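Local coordinates for protein acetone carboxylase alpha subunit (Xanthobacter autotrophicus Py2, PDB 5M45) that belongs to the hydantoinase B/oxoprolinase family and forms the alpha subunit of a multi-subunit carboxylase, with a manganese ion bound in this chain, at residues A[85-97]-A[104-116]. Sequence-based numbering, arbitrary orientation.
With AE4 (3,6,9,12,15-pentaoxaheptadecan-1-ol), chain P.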
loop_
_atom_site.group_PDB
_atom_site.type_symbol
_atom_site.label_atom_id
_atom_site.label_comp_id
_atom_site.label_asym_id
_atom_site.label_seq_id
_atom_site.Cartn_x
_atom_site.Cartn_y
_atom_site.Cartn_z
ATOM N N GLU A 85 -22.511 -6.424 -10.626
ATOM C CA GLU A 85 -23.858 -6.133 -11.131
ATOM C C GLU A 85 -24.540 -7.280 -11.926
ATOM O O GLU A 85 -25.754 -7.511 -11.768
ATOM C CB GLU A 85 -23.822 -4.856 -11.968
ATOM C CG GLU A 85 -25.208 -4.304 -12.280
ATOM C CD GLU A 85 -25.940 -4.964 -13.458
ATOM O OE1 GLU A 85 -27.205 -4.913 -13.399
ATOM O OE2 GLU A 85 -25.305 -5.513 -14.403
ATOM N N GLN A 86 -23.780 -7.970 -12.773
ATOM C CA GLN A 86 -24.336 -9.062 -13.587
ATOM C C GLN A 86 -23.970 -10.444 -13.002
ATOM O O GLN A 86 -24.851 -11.257 -12.747
ATOM C CB GLN A 86 -23.894 -8.968 -15.051
ATOM C CG GLN A 86 -24.526 -10.079 -15.893
ATOM C CD GLN A 86 -24.394 -9.918 -17.403
ATOM O OE1 GLN A 86 -23.313 -9.819 -17.973
ATOM N NE2 GLN A 86 -25.533 -9.932 -18.072
ATOM N N GLU A 87 -22.682 -10.716 -12.817
ATOM C CA GLU A 87 -22.252 -12.017 -12.268
ATOM C C GLU A 87 -22.659 -12.299 -10.805
ATOM O O GLU A 87 -22.694 -13.455 -10.406
ATOM C CB GLU A 87 -20.742 -12.189 -12.354
ATOM C CG GLU A 87 -20.232 -12.930 -13.571
ATOM C CD GLU A 87 -20.565 -12.198 -14.798
ATOM O OE1 GLU A 87 -21.528 -12.685 -15.459
ATOM O OE2 GLU A 87 -19.901 -11.117 -15.016
ATOM N N GLY A 88 -22.910 -11.259 -10.005
ATOM C CA GLY A 88 -23.334 -11.456 -8.631
ATOM C C GLY A 88 -22.236 -11.946 -7.682
ATOM O O GLY A 88 -22.534 -12.682 -6.715
ATOM N N GLU A 89 -20.995 -11.515 -7.916
ATOM C CA GLU A 89 -19.866 -11.876 -7.015
ATOM C C GLU A 89 -19.837 -10.944 -5.795
ATOM O O GLU A 89 -18.970 -10.069 -5.661
ATOM C CB GLU A 89 -18.522 -11.941 -7.761
ATOM C CG GLU A 89 -18.526 -12.667 -9.119
ATOM C CD GLU A 89 -19.141 -14.054 -9.143
ATOM O OE1 GLU A 89 -19.331 -14.591 -10.256
ATOM O OE2 GLU A 89 -19.428 -14.658 -8.056
ATOM N N LEU A 90 -20.865 -11.105 -4.953
ATOM C CA LEU A 90 -21.044 -10.380 -3.690
ATOM C C LEU A 90 -21.815 -11.275 -2.722
ATOM O O LEU A 90 -22.389 -12.285 -3.133
ATOM C CB LEU A 90 -21.749 -9.009 -3.878
ATOM C CG LEU A 90 -23.263 -8.946 -4.084
ATOM C CD1 LEU A 90 -23.776 -7.516 -3.920
ATOM C CD2 LEU A 90 -23.689 -9.531 -5.424
ATOM N N CYS A 91 -21.802 -10.900 -1.447
ATOM C CA CYS A 91 -22.462 -11.702 -0.372
ATOM C C CYS A 91 -22.747 -10.803 0.831
ATOM O O CYS A 91 -21.924 -9.942 1.161
ATOM C CB CYS A 91 -21.562 -12.858 0.022
ATOM S SG CYS A 91 -22.124 -13.950 1.347
ATOM N N PHE A 92 -23.899 -11.010 1.477
ATOM C CA PHE A 92 -24.249 -10.360 2.749
ATOM C C PHE A 92 -24.612 -11.399 3.814
ATOM O O PHE A 92 -25.345 -12.371 3.526
ATOM C CB PHE A 92 -25.418 -9.386 2.578
ATOM C CG PHE A 92 -25.073 -8.187 1.725
ATOM C CD1 PHE A 92 -24.382 -7.101 2.268
ATOM C CD2 PHE A 92 -25.393 -8.155 0.376
ATOM C CE1 PHE A 92 -24.038 -6.010 1.482
ATOM C CE2 PHE A 92 -25.068 -7.054 -0.410
ATOM C CZ PHE A 92 -24.385 -5.989 0.136
ATOM N N THR A 93 -24.087 -11.200 5.012
ATOM C CA THR A 93 -24.156 -12.175 6.068
ATOM C C THR A 93 -24.514 -11.501 7.432
ATOM O O THR A 93 -23.998 -10.401 7.770
ATOM C CB THR A 93 -22.836 -12.968 6.148
ATOM O OG1 THR A 93 -22.522 -13.542 4.858
ATOM C CG2 THR A 93 -22.948 -14.089 7.197
ATOM N N LEU A 94 -25.393 -12.169 8.201
ATOM C CA LEU A 94 -25.838 -11.683 9.525
ATOM C C LEU A 94 -25.124 -12.486 10.633
ATOM O O LEU A 94 -25.117 -13.723 10.571
ATOM C CB LEU A 94 -27.360 -11.790 9.647
ATOM C CG LEU A 94 -28.011 -11.437 10.997
ATOM C CD1 LEU A 94 -27.728 -9.996 11.423
ATOM C CD2 LEU A 94 -29.509 -11.694 10.897
ATOM N N TYR A 95 -24.497 -11.795 11.593
ATOM C CA TYR A 95 -23.730 -12.419 12.687
ATOM C C TYR A 95 -24.323 -12.115 14.074
ATOM O O TYR A 95 -24.926 -11.053 14.287
ATOM C CB TYR A 95 -22.249 -11.934 12.674
ATOM C CG TYR A 95 -21.521 -12.273 11.393
ATOM C CD1 TYR A 95 -21.586 -11.422 10.291
ATOM C CD2 TYR A 95 -20.761 -13.443 11.278
ATOM C CE1 TYR A 95 -20.921 -11.731 9.098
ATOM C CE2 TYR A 95 -20.115 -13.753 10.085
ATOM C CZ TYR A 95 -20.196 -12.870 8.999
ATOM O OH TYR A 95 -19.596 -13.175 7.781
ATOM N N ASN A 96 -24.150 -13.050 15.014
ATOM C CA ASN A 96 -24.398 -12.787 16.436
ATOM C C ASN A 96 -23.217 -11.973 17.050
ATOM O O ASN A 96 -22.238 -11.710 16.376
ATOM C CB ASN A 96 -24.746 -14.096 17.193
ATOM C CG ASN A 96 -23.573 -15.046 17.371
ATOM O OD1 ASN A 96 -22.400 -14.654 17.403
ATOM N ND2 ASN A 96 -23.905 -16.341 17.530
ATOM N N ALA A 97 -23.349 -11.538 18.303
ATOM C CA ALA A 97 -22.360 -10.671 18.952
ATOM C C ALA A 97 -20.959 -11.260 19.000
ATOM O O ALA A 97 -19.967 -10.513 18.958
ATOM C CB ALA A 97 -22.816 -10.279 20.337
ATOM N N THR A 104 -27.201 -16.265 5.733
ATOM C CA THR A 104 -26.466 -15.595 4.652
ATOM C C THR A 104 -27.237 -15.608 3.339
ATOM O O THR A 104 -28.021 -16.506 3.092
ATOM C CB THR A 104 -25.052 -16.252 4.482
ATOM O OG1 THR A 104 -24.260 -15.545 3.543
ATOM C CG2 THR A 104 -25.164 -17.689 4.065
ATOM N N SER A 105 -26.985 -14.619 2.481
ATOM C CA SER A 105 -27.337 -14.744 1.044
ATOM C C SER A 105 -26.483 -15.860 0.411
ATOM O O SER A 105 -25.529 -16.311 1.029
ATOM C CB SER A 105 -27.073 -13.418 0.287
ATOM O OG SER A 105 -25.679 -13.158 0.131
ATOM N N THR A 106 -26.794 -16.244 -0.827
ATOM C CA THR A 106 -25.898 -17.054 -1.644
ATOM C C THR A 106 -24.839 -16.123 -2.273
ATOM O O THR A 106 -24.676 -14.997 -1.817
ATOM C CB THR A 106 -26.661 -17.952 -2.671
ATOM O OG1 THR A 106 -27.349 -17.137 -3.632
ATOM C CG2 THR A 106 -27.690 -18.822 -1.983
ATOM N N GLY A 107 -24.122 -16.586 -3.303
ATOM C CA GLY A 107 -23.035 -15.821 -3.924
ATOM C C GLY A 107 -21.671 -16.299 -3.400
ATOM O O GLY A 107 -21.458 -17.499 -3.262
ATOM N N ILE A 108 -20.756 -15.361 -3.092
ATOM C CA ILE A 108 -19.381 -15.720 -2.699
ATOM C C ILE A 108 -19.279 -16.001 -1.204
ATOM O O ILE A 108 -18.655 -15.209 -0.416
ATOM C CB ILE A 108 -18.300 -14.726 -3.219
ATOM C CG1 ILE A 108 -18.646 -13.244 -2.938
ATOM C CG2 ILE A 108 -18.111 -14.947 -4.737
ATOM C CD1 ILE A 108 -17.485 -12.293 -3.171
ATOM N N ILE A 109 -19.837 -17.141 -0.807
ATOM C CA ILE A 109 -20.106 -17.408 0.602
ATOM C C ILE A 109 -18.906 -17.918 1.382
ATOM O O ILE A 109 -19.032 -18.135 2.574
ATOM C CB ILE A 109 -21.348 -18.325 0.835
ATOM C CG1 ILE A 109 -21.128 -19.743 0.302
ATOM C CG2 ILE A 109 -22.604 -17.678 0.264
ATOM C CD1 ILE A 109 -22.271 -20.683 0.635
ATOM N N ILE A 110 -17.738 -18.049 0.754
ATOM C CA ILE A 110 -16.479 -18.243 1.516
ATOM C C ILE A 110 -16.300 -17.121 2.535
ATOM O O ILE A 110 -15.679 -17.310 3.585
ATOM C CB ILE A 110 -15.228 -18.394 0.581
ATOM C CG1 ILE A 110 -14.055 -19.046 1.330
ATOM C CG2 ILE A 110 -14.816 -17.046 -0.024
ATOM C CD1 ILE A 110 -12.957 -19.542 0.412
ATOM N N HIS A 111 -16.872 -15.950 2.253
ATOM C CA HIS A 111 -16.735 -14.791 3.137
ATOM C C HIS A 111 -17.634 -14.801 4.361
ATOM O O HIS A 111 -17.469 -13.958 5.256
ATOM C CB HIS A 111 -16.842 -13.491 2.323
ATOM C CG HIS A 111 -15.772 -13.382 1.287
ATOM N ND1 HIS A 111 -14.464 -13.081 1.602
ATOM C CD2 HIS A 111 -15.789 -13.617 -0.045
ATOM C CE1 HIS A 111 -13.735 -13.112 0.504
ATOM N NE2 HIS A 111 -14.519 -13.429 -0.511
ATOM N N VAL A 112 -18.533 -15.774 4.461
ATOM C CA VAL A 112 -19.233 -16.053 5.724
ATOM C C VAL A 112 -18.143 -16.269 6.809
ATOM O O VAL A 112 -18.158 -15.604 7.856
ATOM C CB VAL A 112 -20.197 -17.264 5.619
ATOM C CG1 VAL A 112 -20.691 -17.701 6.980
ATOM C CG2 VAL A 112 -21.372 -16.964 4.694
ATOM N N GLY A 113 -17.164 -17.134 6.501
ATOM C CA GLY A 113 -16.039 -17.406 7.397
ATOM C C GLY A 113 -15.026 -16.289 7.523
ATOM O O GLY A 113 -14.612 -15.968 8.633
ATOM N N THR A 114 -14.609 -15.673 6.399
ATOM C CA THR A 114 -13.574 -14.593 6.457
ATOM C C THR A 114 -14.052 -13.359 7.242
ATOM O O THR A 114 -13.314 -12.824 8.070
ATOM C CB THR A 114 -13.070 -14.143 5.085
ATOM O OG1 THR A 114 -14.132 -13.500 4.381
ATOM C CG2 THR A 114 -12.575 -15.304 4.271
ATOM N N MET A 115 -15.282 -12.926 7.036
ATOM C CA MET A 115 -15.810 -11.705 7.723
ATOM C C MET A 115 -16.044 -11.988 9.227
ATOM O O MET A 115 -15.782 -11.119 10.078
ATOM C CB MET A 115 -17.080 -11.169 7.048
ATOM C CG MET A 115 -16.826 -10.563 5.664
ATOM S SD MET A 115 -18.264 -9.801 4.827
ATOM C CE MET A 115 -19.368 -11.166 4.603
ATOM N N GLY A 116 -16.482 -13.208 9.555
ATOM C CA GLY A 116 -16.583 -13.604 10.968
ATOM C C GLY A 116 -15.227 -13.646 11.677
ATOM O O GLY A 116 -15.098 -13.214 12.849
HETATM C C2 AE4 P . -11.315 -29.377 19.793
HETATM C C3 AE4 P . -11.448 -27.967 20.366
HETATM O O4 AE4 P . -12.793 -27.511 20.194
HETATM C C5 AE4 P . -13.196 -26.429 21.049
HETATM C C6 AE4 P . -14.282 -25.583 20.373
HETATM O O7 AE4 P . -13.805 -24.289 19.973
HETATM C C8 AE4 P . -12.917 -24.347 18.846
HETATM C C9 AE4 P . -12.398 -22.951 18.547
HETATM C C11 AE4 P . -12.800 -22.561 16.204
HETATM O O10 AE4 P . -13.226 -22.353 17.548
HETATM C C12 AE4 P . -14.001 -22.954 15.362
HETATM O O13 AE4 P . -14.686 -21.792 14.891
HETATM C C14 AE4 P . -15.405 -22.047 13.692
HETATM C C15 AE4 P . -16.276 -20.845 13.342
HETATM O O16 AE4 P . -15.427 -19.799 12.871
HETATM C C17 AE4 P . -15.352 -19.692 11.454
HETATM C C18 AE4 P . -14.569 -18.425 11.130
HETATM O O19 AE4 P . -15.220 -17.282 11.732
#
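The Y95 ring meets helix 111-116 with its edge: the V112 carbonyl oxygen lies in the ring plane there, while M115 CB and G116 CA approach obliquely. Y95 OH donates to V112 O at 2.8 Å, tilted 19° from the carbonyl plane, and M115 crosses the phenol at about a right angle. Chi1 of -60°, which sets the ring anti to the carbonyl carbon, lets the hydroxyl reach the helix. The H111 ring has I110 CG2 over one face and meets the H155 ring; its NE2 bonds weakly to D153, a manganese ligand. Two residues before Y95, T93 OG1 donates to T104 OG1 (3.0 Å), which in turn donates to S105 O on a lone pair. The V112 side chain crosses that of T93, CG2 lying 3.6 Å from OG1. S105 grips F92 twice, its N bonding F92 O and its OG, itself a donor to T106 O, accepting from F92 N (3.1 Å, 171°); I108 N to L90 O is a weak bond beyond. C91 SG rests on I109 CG2. The whole is a beta-hairpin of strands 90-95 and 101-104 at the sheet's edge within this chain, leading through an inverse gamma turn centred on I108 into a helix whose G113 and G116 help line the 3,6,9,12,15-pentaoxaheptadecan-1-ol pocket.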